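Local coordinates for transcriptional regulator, LacI family (Arthrobacter sp., PDB 4RKQ), which probably binds a small effector, likely a sugar, through its periplasmic-binding-protein-like core and regulates transcription as a LacI-family repressor or activator, at the interface of chains A and B. Sequence-based numbering; all coordinates share one arbitrary frame. Chains: chain A/B, Transcriptional regulator, LacI family.

The interface of chains A and B. Residues chain A 175, 204, 208, 231; chain B 233-234.
In the two-fold dimer interface of this LacI-family regulator core, B:Leu234 meets A:Ala175 and A:Ala204. LacI-family proteins commonly pair through such cores, so this interface is plausibly the biological one. B:Leu234 sits in the loop just after the 3-10 helix 230-233 of chain B. Its isobutyl end rests against the methyls of A:Ala175, at the start of helix 175-188, and A:Ala204, in helix 200-212. CD2 of B:Leu234 packs on the A:Ala175 methyl, CB, at 3.7 Å. CD1 of B:Leu234 touches both alanine methyls, 3.9 Å from A:Ala175 CB and 4.0 Å from A:Ala204 CB. With CG opposite the carbonyl carbon (chi1 -60°), the branch extends away from the B:Leu234 carbonyl. That carbonyl also faces helix 200-212, farther along toward A:Lys208. Water 1 links the main chains here, 2.9 Å from B:Leu234 O and 2.7 Å from A:Ala204 O. It bridges a helix carbonyl of one subunit to a loop carbonyl of the other. One helical turn beyond A:Ala204, the chain of A:Lys208 is modelled bent at chi2, chi3 and chi4. This brings its CD 3.4 Å from B:Glu233 O and its CE 3.6 Å from B:Leu234 O. A:Lys208 and B:Glu233 are both poorly ordered, so these lysine contacts are tentative. A:Leu231, also poorly ordered, borders the leucine more loosely. The same contact recurs with the chains exchanged.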
ATOM      1  N   ALA A 175      -6.818  -7.743   7.617  1.00 19.77           N
ATOM      2  CA  ALA A 175      -7.741  -6.923   8.413  1.00 16.62           C
ATOM      3  C   ALA A 175      -9.045  -7.662   8.648  1.00 24.30           C
ATOM      4  O   ALA A 175      -9.572  -7.635   9.746  1.00 24.43           O
ATOM      5  CB  ALA A 175      -7.985  -5.580   7.741  1.00 18.67           C
ATOM      6  N   ALA A 204      -6.224  -2.576  12.361  1.00 18.23           N
ATOM      7  CA  ALA A 204      -7.338  -1.914  11.681  1.00 18.43           C
ATOM      8  C   ALA A 204      -8.560  -2.790  11.743  1.00 18.38           C
ATOM      9  O   ALA A 204      -9.680  -2.308  11.890  1.00 24.05           O
ATOM     10  CB  ALA A 204      -6.972  -1.588  10.243  1.00 20.16           C
ATOM     11  N   LYS A 208     -12.381  -2.164  13.872  1.00 24.44           N
ATOM     12  CA  LYS A 208     -13.693  -2.421  13.271  0.50 27.11           C
ATOM     13  C   LYS A 208     -14.539  -3.384  14.124  1.00 43.04           C
ATOM     14  O   LYS A 208     -15.754  -3.220  14.261  1.00 23.03           O
ATOM     15  CB  LYS A 208     -13.527  -2.981  11.839  0.50 39.55           C
ATOM     16  CG  LYS A 208     -14.571  -2.525  10.832  0.50 52.43           C
ATOM     17  CD  LYS A 208     -14.024  -1.470   9.869  0.50 92.94           C
ATOM     18  CE  LYS A 208     -13.899  -0.083  10.495  0.50 68.57           C
ATOM     19  NZ  LYS A 208     -14.837   0.938   9.943  0.50 22.64           N
ATOM     20  N   LEU A 231      -1.512   4.445   6.908  1.00 15.51           N
ATOM     21  CA  LEU A 231      -2.934   4.141   7.159  1.00 25.29           C
ATOM     22  C   LEU A 231      -3.371   4.484   8.622  1.00 26.96           C
ATOM     23  O   LEU A 231      -4.529   4.824   8.881  1.00 20.18           O
ATOM     24  CB  LEU A 231      -3.133   2.637   6.928  1.00 31.65           C
ATOM     25  CG  LEU A 231      -4.481   2.003   6.613  1.00 55.20           C
ATOM     26  CD1 LEU A 231      -4.393   0.501   6.770  1.00 46.26           C
ATOM     27  CD2 LEU A 231      -5.597   2.516   7.474  1.00 66.59           C
TER
ATOM     28  N   GLU B 233     -12.632   0.160   3.256  1.00 21.30           N
ATOM     29  CA  GLU B 233     -13.443  -0.703   4.140  1.00 18.60           C
ATOM     30  C   GLU B 233     -13.005  -0.598   5.598  1.00 22.39           C
ATOM     31  O   GLU B 233     -13.696  -1.079   6.499  1.00 26.78           O
ATOM     32  CB  GLU B 233     -13.412  -2.168   3.634  1.00 26.87           C
ATOM     33  CG  GLU B 233     -14.125  -2.303   2.293  1.00 41.34           C
ATOM     34  CD  GLU B 233     -14.327  -3.740   1.824  1.00 92.47           C
ATOM     35  OE1 GLU B 233     -13.621  -4.635   2.312  1.00 52.56           O
ATOM     36  OE2 GLU B 233     -15.193  -3.979   0.950  1.00 68.50           O
ATOM     37  N   LEU B 234     -11.888   0.081   5.827  1.00 20.84           N
ATOM     38  CA  LEU B 234     -11.311   0.162   7.159  1.00 17.24           C
ATOM     39  C   LEU B 234     -11.437   1.496   7.764  1.00 20.26           C
ATOM     40  O   LEU B 234     -11.175   1.659   8.961  1.00 24.27           O
ATOM     41  CB  LEU B 234      -9.839  -0.215   7.101  1.00 16.12           C
ATOM     42  CG  LEU B 234      -9.593  -1.649   6.575  1.00 21.69           C
ATOM     43  CD1 LEU B 234      -8.092  -1.873   6.438  1.00 33.24           C
ATOM     44  CD2 LEU B 234     -10.237  -2.722   7.422  1.00 27.19           C
TER
HETATM   45  O   HOH W   1     -10.541   0.188  11.375  1.00 23.67           O